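PDB 3QFF: N5-carboxyaminoimidazole ribonucleotide synthetase from Bacillus anthracis, which probably catalyses the ATP-dependent carboxylation of aminoimidazole ribonucleotide with bicarbonate, giving N5-carboxyaminoimidazole ribonucleotide in purine biosynthesis. Local coordinates for residues 193-201 / 211-219; 237-248 / 260-270. One frame throughout, in Å; residues are numbered along the deposited sequence.

Contact 1: 193-201 / 211-219; sequences FEKEVSVIV and VFPVAENIH. With ADP (adenosine-5'-diphosphate), chain C.
Residues 195-201 and 215-219 run antiparallel with a strong twist, 127° between their N-to-C directions; Ser198 and Ala215 form a hydrogen-bonded pair, Ser198 N to Ala215 O at 2.8 Å with Ala215 N returning to Ser198 O. By Val201 and Val211 the register has slipped by one residue, and a water joining Ile200 N to Pro213 O spans the break. At the other end Lys195 and Glu216 make a salt bridge, NZ to OE2 2.8 Å; the ammonium stands 47° out of the carboxylate plane, and the same OE2 also meets Arg232. Asn217 ND2 donates to Ser198 OG (2.9 Å) with the oxygen lying in the amide plane, and OD1 is bonded by Ser227, so both ends of the amide are held; Ser198 OG is in turn bonded to Ser282. The strands form a beta hairpin within the ATP-grasp domain, and one face carries part of the nucleotide site. Glu196, its chain extended beyond CG, reaches the ADP ribose, where O3' donates to OE2 at 2.8 Å. The His219 side chain crosses that of Glu196 at about a right angle, ring and carboxylate planes 39° apart, and its ND1 makes a weak bond to OE1, which also accepts from a water held by His219 N. Toward helix 235-251, Val214 CG1 touches Val197 CB at 3.7 Å and its CG2 branch meets Val199 CG2.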
loop_
_atom_site.group_PDB
_atom_site.type_symbol
_atom_site.label_atom_id
_atom_site.label_comp_id
_atom_site.label_asym_id
_atom_site.label_seq_id
_atom_site.Cartn_x
_atom_site.Cartn_y
_atom_site.Cartn_z
ATOM N N PHE A 193 21.559 -13.366 -25.788
ATOM C CA PHE A 193 21.588 -12.402 -24.697
ATOM C C PHE A 193 22.075 -13.049 -23.413
ATOM O O PHE A 193 21.931 -14.260 -23.232
ATOM C CB PHE A 193 20.216 -11.740 -24.490
ATOM C CG PHE A 193 19.134 -12.698 -24.082
ATOM C CD1 PHE A 193 18.306 -13.274 -25.037
ATOM C CD2 PHE A 193 18.948 -13.034 -22.736
ATOM C CE1 PHE A 193 17.304 -14.170 -24.663
ATOM C CE2 PHE A 193 17.957 -13.931 -22.354
ATOM C CZ PHE A 193 17.127 -14.498 -23.326
ATOM N N GLU A 194 22.648 -12.220 -22.545
ATOM C CA GLU A 194 23.034 -12.604 -21.198
ATOM C C GLU A 194 21.824 -12.560 -20.242
ATOM O O GLU A 194 21.547 -13.546 -19.564
ATOM C CB GLU A 194 24.147 -11.674 -20.690
ATOM C CG GLU A 194 24.868 -12.183 -19.438
ATOM C CD GLU A 194 25.731 -11.124 -18.747
ATOM O OE1 GLU A 194 26.239 -10.190 -19.416
ATOM O OE2 GLU A 194 25.912 -11.237 -17.513
ATOM N N LYS A 195 21.117 -11.424 -20.214
ATOM C CA LYS A 195 20.015 -11.172 -19.270
ATOM C C LYS A 195 18.765 -10.643 -19.980
ATOM O O LYS A 195 18.870 -9.907 -20.968
ATOM C CB LYS A 195 20.430 -10.096 -18.253
ATOM C CG LYS A 195 21.741 -10.339 -17.517
ATOM C CD LYS A 195 21.471 -10.749 -16.114
ATOM C CE LYS A 195 22.738 -11.138 -15.365
ATOM N NZ LYS A 195 22.406 -12.243 -14.420
ATOM N N GLU A 196 17.592 -11.012 -19.468
ATOM C CA GLU A 196 16.346 -10.307 -19.799
ATOM C C GLU A 196 16.068 -9.212 -18.778
ATOM O O GLU A 196 16.092 -9.457 -17.562
ATOM C CB GLU A 196 15.167 -11.259 -19.866
ATOM C CG GLU A 196 15.118 -12.056 -21.137
ATOM C CD GLU A 196 13.844 -12.833 -21.262
ATOM O OE1 GLU A 196 13.737 -13.909 -20.629
ATOM O OE2 GLU A 196 12.943 -12.372 -21.998
ATOM N N VAL A 197 15.834 -7.995 -19.267
ATOM C CA VAL A 197 15.597 -6.866 -18.375
ATOM C C VAL A 197 14.326 -6.113 -18.763
ATOM O O VAL A 197 13.883 -6.175 -19.914
ATOM C CB VAL A 197 16.834 -5.889 -18.267
ATOM C CG1 VAL A 197 18.102 -6.649 -17.825
ATOM C CG2 VAL A 197 17.075 -5.098 -19.572
ATOM N N SER A 198 13.724 -5.426 -17.794
ATOM C CA SER A 198 12.595 -4.568 -18.108
ATOM C C SER A 198 12.633 -3.266 -17.322
ATOM O O SER A 198 13.219 -3.199 -16.245
ATOM C CB SER A 198 11.264 -5.291 -17.906
ATOM O OG SER A 198 10.987 -5.458 -16.529
ATOM N N VAL A 199 12.005 -2.237 -17.884
ATOM C CA VAL A 199 11.909 -0.912 -17.281
ATOM C C VAL A 199 10.443 -0.475 -17.390
ATOM O O VAL A 199 9.823 -0.600 -18.463
ATOM C CB VAL A 199 12.800 0.127 -18.028
ATOM C CG1 VAL A 199 12.506 1.556 -17.553
ATOM C CG2 VAL A 199 14.286 -0.182 -17.846
ATOM N N ILE A 200 9.891 -0.003 -16.269
ATOM C CA ILE A 200 8.545 0.550 -16.239
ATOM C C ILE A 200 8.708 2.061 -16.349
ATOM O O ILE A 200 9.441 2.666 -15.556
ATOM C CB ILE A 200 7.783 0.232 -14.915
ATOM C CG1 ILE A 200 7.787 -1.271 -14.569
ATOM C CG2 ILE A 200 6.339 0.797 -14.957
ATOM C CD1 ILE A 200 6.955 -2.144 -15.478
ATOM N N VAL A 201 8.060 2.654 -17.347
ATOM C CA VAL A 201 8.041 4.113 -17.468
ATOM C C VAL A 201 6.611 4.654 -17.309
ATOM O O VAL A 201 5.627 4.021 -17.741
ATOM C CB VAL A 201 8.761 4.611 -18.781
ATOM C CG1 VAL A 201 8.268 3.854 -20.003
ATOM C CG2 VAL A 201 8.612 6.121 -18.954
ATOM N N VAL A 211 10.710 7.171 -14.486
ATOM C CA VAL A 211 11.166 5.845 -14.875
ATOM C C VAL A 211 11.565 5.073 -13.615
ATOM O O VAL A 211 12.220 5.615 -12.702
ATOM C CB VAL A 211 12.346 5.910 -15.870
ATOM C CG1 VAL A 211 12.603 4.551 -16.510
ATOM C CG2 VAL A 211 12.055 6.936 -16.954
ATOM N N PHE A 212 11.139 3.825 -13.551
ATOM C CA PHE A 212 11.543 2.935 -12.473
ATOM C C PHE A 212 12.902 2.302 -12.770
ATOM O O PHE A 212 13.357 2.335 -13.915
ATOM C CB PHE A 212 10.490 1.853 -12.261
ATOM C CG PHE A 212 9.315 2.323 -11.482
ATOM C CD1 PHE A 212 8.126 2.673 -12.139
ATOM C CD2 PHE A 212 9.392 2.442 -10.100
ATOM C CE1 PHE A 212 7.012 3.104 -11.406
ATOM C CE2 PHE A 212 8.277 2.873 -9.357
ATOM C CZ PHE A 212 7.090 3.201 -10.010
ATOM N N PRO A 213 13.559 1.746 -11.738
ATOM C CA PRO A 213 14.884 1.140 -11.961
ATOM C C PRO A 213 14.788 -0.098 -12.847
ATOM O O PRO A 213 13.733 -0.750 -12.889
ATOM C CB PRO A 213 15.358 0.736 -10.547
ATOM C CG PRO A 213 14.425 1.399 -9.586
ATOM C CD PRO A 213 13.148 1.715 -10.324
ATOM N N VAL A 214 15.883 -0.430 -13.525
ATOM C CA VAL A 214 15.946 -1.623 -14.348
ATOM C C VAL A 214 15.815 -2.905 -13.508
ATOM O O VAL A 214 16.540 -3.098 -12.542
ATOM C CB VAL A 214 17.255 -1.702 -15.185
ATOM C CG1 VAL A 214 17.181 -2.878 -16.155
ATOM C CG2 VAL A 214 17.533 -0.384 -15.943
ATOM N N ALA A 215 14.904 -3.786 -13.916
ATOM C CA ALA A 215 14.736 -5.081 -13.263
ATOM C C ALA A 215 15.275 -6.177 -14.172
ATOM O O ALA A 215 15.039 -6.154 -15.378
ATOM C CB ALA A 215 13.272 -5.344 -12.968
ATOM N N GLU A 216 16.000 -7.123 -13.583
ATOM C CA GLU A 216 16.423 -8.335 -14.293
ATOM C C GLU A 216 15.343 -9.397 -14.109
ATOM O O GLU A 216 14.981 -9.730 -12.971
ATOM C CB GLU A 216 17.785 -8.811 -13.770
ATOM C CG GLU A 216 18.116 -10.290 -14.046
ATOM C CD GLU A 216 19.401 -10.752 -13.338
ATOM O OE1 GLU A 216 20.002 -9.958 -12.590
ATOM O OE2 GLU A 216 19.807 -11.918 -13.529
ATOM N N ASN A 217 14.838 -9.934 -15.222
ATOM C CA ASN A 217 13.730 -10.879 -15.185
ATOM C C ASN A 217 14.107 -12.299 -15.559
ATOM O O ASN A 217 14.746 -12.524 -16.592
ATOM C CB ASN A 217 12.605 -10.396 -16.096
ATOM C CG ASN A 217 12.100 -9.049 -15.687
ATOM O OD1 ASN A 217 11.957 -8.771 -14.499
ATOM N ND2 ASN A 217 11.853 -8.184 -16.662
ATOM N N ILE A 218 13.682 -13.242 -14.723
ATOM C CA ILE A 218 13.931 -14.659 -14.963
ATOM C C ILE A 218 12.621 -15.365 -15.316
ATOM O O ILE A 218 11.691 -15.429 -14.495
ATOM C CB ILE A 218 14.710 -15.324 -13.764
ATOM C CG1 ILE A 218 16.023 -14.560 -13.512
ATOM C CG2 ILE A 218 14.962 -16.829 -14.038
ATOM C CD1 ILE A 218 16.969 -15.154 -12.456
ATOM N N HIS A 219 12.543 -15.853 -16.557
ATOM C CA HIS A 219 11.381 -16.589 -17.054
ATOM C C HIS A 219 11.623 -18.098 -17.025
ATOM O O HIS A 219 12.754 -18.553 -17.216
ATOM C CB HIS A 219 11.007 -16.154 -18.474
ATOM C CG HIS A 219 10.583 -14.724 -18.567
ATOM N ND1 HIS A 219 11.484 -13.692 -18.714
ATOM C CD2 HIS A 219 9.358 -14.149 -18.504
ATOM C CE1 HIS A 219 10.831 -12.543 -18.746
ATOM N NE2 HIS A 219 9.541 -12.792 -18.616
HETATM P PB ADP C . 5.650 -13.872 -24.908
HETATM O O1B ADP C . 4.913 -15.191 -24.910
HETATM O O2B ADP C . 4.853 -12.749 -25.535
HETATM O O3B ADP C . 6.268 -13.536 -23.571
HETATM P PA ADP C . 8.291 -13.319 -26.015
HETATM O O1A ADP C . 8.496 -12.472 -24.775
HETATM O O2A ADP C . 8.420 -12.700 -27.388
HETATM O O3A ADP C . 6.881 -14.118 -25.939
HETATM O "O5'" ADP C . 9.363 -14.516 -25.970
HETATM C "C5'" ADP C . 9.289 -15.499 -24.939
HETATM C "C4'" ADP C . 10.697 -15.921 -24.545
HETATM O "O4'" ADP C . 11.373 -16.439 -25.693
HETATM C "C3'" ADP C . 11.524 -14.747 -24.044
HETATM O "O3'" ADP C . 11.502 -14.673 -22.616
HETATM C "C2'" ADP C . 12.916 -15.016 -24.579
HETATM O "O2'" ADP C . 13.695 -15.691 -23.588
HETATM C "C1'" ADP C . 12.716 -15.947 -25.764
HETATM N N9 ADP C . 12.923 -15.205 -27.039
HETATM C C8 ADP C . 11.966 -14.574 -27.753
HETATM N N7 ADP C . 12.483 -13.996 -28.867
HETATM C C5 ADP C . 13.800 -14.256 -28.883
HETATM C C6 ADP C . 14.941 -13.939 -29.780
HETATM N N6 ADP C . 14.767 -13.210 -30.911
HETATM N N1 ADP C . 16.165 -14.405 -29.424
HETATM C C2 ADP C . 16.359 -15.128 -28.304
HETATM N N3 ADP C . 15.370 -15.450 -27.451
HETATM C C4 ADP C . 14.090 -15.055 -27.680
HETATM O O HOH W 1 17.427 -12.872 -17.387
HETATM O O HOH W 2 14.696 -15.386 -18.602
HETATM O O HOH W 3 11.887 -9.000 -19.419
HETATM O O HOH W 4 11.030 -1.118 -13.797
#

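Contact 2: 237-248 / 260-270; sequences LSQKAIAYAKVL and VEMFATADGEI. With ADP (adenosine-5'-diphosphate), chain C.
Helix 237-248 lies against strand 260-264 with the axes 9.8 Å apart at closest and 139° between their directions; beyond the strand, a type I turn from Thr265 to Gly268 brings the chain back under the first turn of the helix segment. Ile270, just past the turn at the start of strand 270-276, reaches several helix side chains. Its CD1 meets Leu237 CD2 at 3.6 Å, its CG1 lies beside Lys240 CD, the two side chains running alongside but in opposed senses, and its CB and CG2 approach CD1 and CE1 of Tyr244 obliquely, CB to CE1 3.6 Å. Lys240 passes along Ile270 because its CG lies anti to the backbone N (chi1 -162°); the bend at chi3 then turns NZ to Gly268 O, 2.9 Å away and tilted 18° from the carbonyl plane. Leu237 CD2 touches both Ile270 CD1 and Ala264 CB, the latter at 4.0 Å. The turn has its own brace: Glu269 N donates to Thr265 OG1. Farther along, small residues let the strand side chains come close: Met262 SD sits 3.9 Å from Ala241 CB, and Val260 CG2 touches Ala245 CB while its CG1 meets Leu248 CD1 at 3.7 Å. On the other face of the strand, Phe263 packs against ADP and stacks on Phe193. The helix thus backs the sheet of the ATP-grasp domain: Leu248 also reaches Leu275 of strand 270-276, Ala245 touches Val199 of strand 195-203, and Ala241 meets Val214 of strand 209-220.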
loop_
_atom_site.group_PDB
_atom_site.type_symbol
_atom_site.label_atom_id
_atom_site.label_comp_id
_atom_site.label_asym_id
_atom_site.label_seq_id
_atom_site.Cartn_x
_atom_site.Cartn_y
_atom_site.Cartn_z
ATOM N N LEU A 237 24.799 -0.516 -19.258
ATOM C CA LEU A 237 23.577 -1.185 -19.689
ATOM C C LEU A 237 22.321 -0.583 -19.045
ATOM O O LEU A 237 21.291 -0.430 -19.712
ATOM C CB LEU A 237 23.635 -2.693 -19.395
ATOM C CG LEU A 237 24.226 -3.639 -20.448
ATOM C CD1 LEU A 237 24.405 -5.024 -19.890
ATOM C CD2 LEU A 237 23.361 -3.697 -21.698
ATOM N N SER A 238 22.408 -0.270 -17.754
ATOM C CA SER A 238 21.295 0.315 -17.010
ATOM C C SER A 238 20.882 1.652 -17.585
ATOM O O SER A 238 19.706 1.877 -17.865
ATOM C CB SER A 238 21.667 0.507 -15.539
ATOM O OG SER A 238 21.758 -0.744 -14.898
ATOM N N GLN A 239 21.861 2.536 -17.754
ATOM C CA GLN A 239 21.616 3.870 -18.296
ATOM C C GLN A 239 21.025 3.808 -19.704
ATOM O O GLN A 239 20.177 4.610 -20.045
ATOM C CB GLN A 239 22.898 4.699 -18.301
ATOM C CG GLN A 239 23.326 5.179 -16.923
ATOM C CD GLN A 239 24.687 5.881 -16.934
ATOM O OE1 GLN A 239 25.331 6.023 -17.981
ATOM N NE2 GLN A 239 25.130 6.312 -15.759
ATOM N N LYS A 240 21.489 2.848 -20.497
ATOM C CA LYS A 240 20.984 2.589 -21.841
ATOM C C LYS A 240 19.522 2.109 -21.846
ATOM O O LYS A 240 18.696 2.630 -22.603
ATOM C CB LYS A 240 21.872 1.543 -22.504
ATOM C CG LYS A 240 21.774 1.453 -24.002
ATOM C CD LYS A 240 22.702 0.339 -24.493
ATOM C CE LYS A 240 23.403 0.725 -25.782
ATOM N NZ LYS A 240 24.200 -0.412 -26.298
ATOM N N ALA A 241 19.209 1.115 -21.008
ATOM C CA ALA A 241 17.848 0.614 -20.909
ATOM C C ALA A 241 16.895 1.739 -20.509
ATOM O O ALA A 241 15.811 1.868 -21.088
ATOM C CB ALA A 241 17.766 -0.566 -19.914
ATOM N N ILE A 242 17.314 2.556 -19.541
ATOM C CA ILE A 242 16.501 3.684 -19.071
ATOM C C ILE A 242 16.318 4.743 -20.155
ATOM O O ILE A 242 15.203 5.238 -20.364
ATOM C CB ILE A 242 17.066 4.301 -17.773
ATOM C CG1 ILE A 242 16.805 3.355 -16.601
ATOM C CG2 ILE A 242 16.404 5.636 -17.465
ATOM C CD1 ILE A 242 17.805 3.490 -15.514
ATOM N N ALA A 243 17.407 5.077 -20.849
ATOM C CA ALA A 243 17.329 6.032 -21.959
ATOM C C ALA A 243 16.367 5.540 -23.048
ATOM O O ALA A 243 15.549 6.306 -23.551
ATOM C CB ALA A 243 18.727 6.301 -22.550
ATOM N N TYR A 244 16.457 4.255 -23.386
ATOM C CA TYR A 244 15.604 3.662 -24.433
ATOM C C TYR A 244 14.129 3.783 -24.064
ATOM O O TYR A 244 13.289 4.166 -24.903
ATOM C CB TYR A 244 15.975 2.189 -24.652
ATOM C CG TYR A 244 17.233 1.941 -25.470
ATOM C CD1 TYR A 244 17.499 0.665 -25.989
ATOM C CD2 TYR A 244 18.144 2.963 -25.740
ATOM C CE1 TYR A 244 18.643 0.419 -26.741
ATOM C CE2 TYR A 244 19.296 2.725 -26.512
ATOM C CZ TYR A 244 19.529 1.445 -27.007
ATOM O OH TYR A 244 20.662 1.194 -27.762
ATOM N N ALA A 245 13.823 3.473 -22.802
ATOM C CA ALA A 245 12.455 3.566 -22.285
ATOM C C ALA A 245 11.900 4.989 -22.359
ATOM O O ALA A 245 10.761 5.190 -22.776
ATOM C CB ALA A 245 12.382 3.029 -20.845
ATOM N N LYS A 246 12.709 5.968 -21.960
ATOM C CA LYS A 246 12.314 7.381 -22.032
ATOM C C LYS A 246 12.025 7.836 -23.458
ATOM O O LYS A 246 11.035 8.533 -23.696
ATOM C CB LYS A 246 13.355 8.290 -21.363
ATOM C CG LYS A 246 13.567 7.953 -19.885
ATOM C CD LYS A 246 13.984 9.148 -19.024
ATOM C CE LYS A 246 15.478 9.290 -18.885
ATOM N NZ LYS A 246 15.825 10.047 -17.627
ATOM N N VAL A 247 12.869 7.439 -24.409
ATOM C CA VAL A 247 12.618 7.777 -25.818
ATOM C C VAL A 247 11.311 7.156 -26.304
ATOM O O VAL A 247 10.500 7.829 -26.951
ATOM C CB VAL A 247 13.821 7.423 -26.746
ATOM C CG1 VAL A 247 13.428 7.511 -28.216
ATOM C CG2 VAL A 247 14.968 8.369 -26.472
ATOM N N LEU A 248 11.081 5.890 -25.959
ATOM C CA LEU A 248 9.822 5.231 -26.312
ATOM C C LEU A 248 8.607 5.968 -25.773
ATOM O O LEU A 248 7.653 6.229 -26.512
ATOM C CB LEU A 248 9.792 3.798 -25.782
ATOM C CG LEU A 248 10.271 2.683 -26.687
ATOM C CD1 LEU A 248 10.046 1.381 -25.967
ATOM C CD2 LEU A 248 9.549 2.673 -28.051
ATOM N N VAL A 260 8.613 -1.936 -20.673
ATOM C CA VAL A 260 9.451 -2.188 -21.844
ATOM C C VAL A 260 10.307 -3.409 -21.531
ATOM O O VAL A 260 11.142 -3.354 -20.633
ATOM C CB VAL A 260 10.358 -0.977 -22.156
ATOM C CG1 VAL A 260 11.056 -1.159 -23.523
ATOM C CG2 VAL A 260 9.553 0.340 -22.128
ATOM N N GLU A 261 10.075 -4.518 -22.224
ATOM C CA GLU A 261 10.909 -5.699 -22.011
ATOM C C GLU A 261 12.004 -5.747 -23.049
ATOM O O GLU A 261 11.765 -5.459 -24.217
ATOM C CB GLU A 261 10.088 -6.989 -22.027
ATOM C CG GLU A 261 9.121 -7.090 -20.844
ATOM C CD GLU A 261 8.466 -8.457 -20.770
ATOM O OE1 GLU A 261 7.387 -8.632 -21.375
ATOM O OE2 GLU A 261 9.044 -9.364 -20.124
ATOM N N MET A 262 13.194 -6.131 -22.598
ATOM C CA MET A 262 14.428 -5.979 -23.353
ATOM C C MET A 262 15.340 -7.183 -23.169
ATOM O O MET A 262 15.247 -7.866 -22.158
ATOM C CB MET A 262 15.169 -4.728 -22.875
ATOM C CG MET A 262 14.513 -3.410 -23.302
ATOM S SD MET A 262 15.233 -1.974 -22.468
ATOM C CE MET A 262 14.103 -1.779 -21.108
ATOM N N PHE A 263 16.189 -7.438 -24.167
ATOM C CA PHE A 263 17.305 -8.381 -24.075
ATOM C C PHE A 263 18.627 -7.597 -23.991
ATOM O O PHE A 263 18.891 -6.691 -24.807
ATOM C CB PHE A 263 17.373 -9.303 -25.307
ATOM C CG PHE A 263 16.099 -10.063 -25.612
ATOM C CD1 PHE A 263 15.509 -9.955 -26.864
ATOM C CD2 PHE A 263 15.517 -10.913 -24.674
ATOM C CE1 PHE A 263 14.352 -10.668 -27.182
ATOM C CE2 PHE A 263 14.351 -11.626 -24.977
ATOM C CZ PHE A 263 13.767 -11.501 -26.234
ATOM N N ALA A 264 19.451 -7.947 -23.005
ATOM C CA ALA A 264 20.757 -7.337 -22.813
ATOM C C ALA A 264 21.853 -8.356 -23.120
ATOM O O ALA A 264 21.843 -9.464 -22.579
ATOM C CB ALA A 264 20.887 -6.823 -21.384
ATOM N N THR A 265 22.789 -7.996 -23.996
ATOM C CA THR A 265 23.864 -8.929 -24.358
ATOM C C THR A 265 25.087 -8.755 -23.460
ATOM O O THR A 265 25.175 -7.786 -22.696
ATOM C CB THR A 265 24.285 -8.814 -25.843
ATOM O OG1 THR A 265 24.998 -7.584 -26.051
ATOM C CG2 THR A 265 23.062 -8.910 -26.764
ATOM N N ALA A 266 26.016 -9.706 -23.537
ATOM C CA ALA A 266 27.296 -9.593 -22.839
ATOM C C ALA A 266 28.063 -8.378 -23.355
ATOM O O ALA A 266 28.638 -7.619 -22.568
ATOM C CB ALA A 266 28.109 -10.870 -23.005
ATOM N N ASP A 267 28.033 -8.182 -24.674
ATOM C CA ASP A 267 28.648 -7.022 -25.337
ATOM C C ASP A 267 28.020 -5.677 -24.979
ATOM O O ASP A 267 28.490 -4.629 -25.429
ATOM C CB ASP A 267 28.609 -7.199 -26.858
ATOM C CG ASP A 267 29.761 -8.041 -27.379
ATOM O OD1 ASP A 267 29.574 -8.718 -28.423
ATOM O OD2 ASP A 267 30.844 -8.028 -26.743
ATOM N N GLY A 268 26.963 -5.700 -24.173
ATOM C CA GLY A 268 26.305 -4.473 -23.769
ATOM C C GLY A 268 25.296 -3.945 -24.778
ATOM O O GLY A 268 24.972 -2.768 -24.756
ATOM N N GLU A 269 24.786 -4.805 -25.657
ATOM C CA GLU A 269 23.698 -4.391 -26.559
ATOM C C GLU A 269 22.354 -4.546 -25.873
ATOM O O GLU A 269 22.153 -5.479 -25.084
ATOM C CB GLU A 269 23.665 -5.225 -27.831
ATOM C CG GLU A 269 24.808 -4.977 -28.793
ATOM C CD GLU A 269 24.906 -6.064 -29.848
ATOM O OE1 GLU A 269 24.977 -5.724 -31.046
ATOM O OE2 GLU A 269 24.899 -7.264 -29.480
ATOM N N ILE A 270 21.434 -3.634 -26.186
ATOM C CA ILE A 270 20.045 -3.788 -25.789
ATOM C C ILE A 270 19.183 -3.955 -27.039
ATOM O O ILE A 270 19.320 -3.191 -28.003
ATOM C CB ILE A 270 19.520 -2.592 -24.930
ATOM C CG1 ILE A 270 20.302 -2.444 -23.616
ATOM C CG2 ILE A 270 18.004 -2.726 -24.663
ATOM C CD1 ILE A 270 19.859 -3.375 -22.498
HETATM P PB ADP C . 5.650 -13.872 -24.908
HETATM O O1B ADP C . 4.913 -15.191 -24.910
HETATM O O2B ADP C . 4.853 -12.749 -25.535
HETATM O O3B ADP C . 6.268 -13.536 -23.571
HETATM P PA ADP C . 8.291 -13.319 -26.015
HETATM O O1A ADP C . 8.496 -12.472 -24.775
HETATM O O2A ADP C . 8.420 -12.700 -27.388
HETATM O O3A ADP C . 6.881 -14.118 -25.939
HETATM O "O5'" ADP C . 9.363 -14.516 -25.970
HETATM C "C5'" ADP C . 9.289 -15.499 -24.939
HETATM C "C4'" ADP C . 10.697 -15.921 -24.545
HETATM O "O4'" ADP C . 11.373 -16.439 -25.693
HETATM C "C3'" ADP C . 11.524 -14.747 -24.044
HETATM O "O3'" ADP C . 11.502 -14.673 -22.616
HETATM C "C2'" ADP C . 12.916 -15.016 -24.579
HETATM O "O2'" ADP C . 13.695 -15.691 -23.588
HETATM C "C1'" ADP C . 12.716 -15.947 -25.764
HETATM N N9 ADP C . 12.923 -15.205 -27.039
HETATM C C8 ADP C . 11.966 -14.574 -27.753
HETATM N N7 ADP C . 12.483 -13.996 -28.867
HETATM C C5 ADP C . 13.800 -14.256 -28.883
HETATM C C6 ADP C . 14.941 -13.939 -29.780
HETATM N N6 ADP C . 14.767 -13.210 -30.911
HETATM N N1 ADP C . 16.165 -14.405 -29.424
HETATM C C2 ADP C . 16.359 -15.128 -28.304
HETATM N N3 ADP C . 15.370 -15.450 -27.451
HETATM C C4 ADP C . 14.090 -15.055 -27.680
#

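In the fold
The two contacts follow one another along the chain, contact 1 closing before contact 2 opens, and their centres lie about 9 Å apart within the ATP-grasp domain. They share one antiparallel sheet, in which strands 270-276, 256-264, 195-203 and 209-220 are successive neighbours. The seam between them is a pair of probable backbone hydrogen bonds, Val197 O to Met262 N at 2.8 Å and Val199 O to Val260 N at 2.9 Å. Contact 1 builds the hairpin and contact 2 packs helix 235-251 on the sheet, whose opposite face binds ADP: Glu196 and Phe263, one from each contact, pack together beside the ribose; Asn273 and Lys153 are among the other hydrogen-bonding partners of ADP.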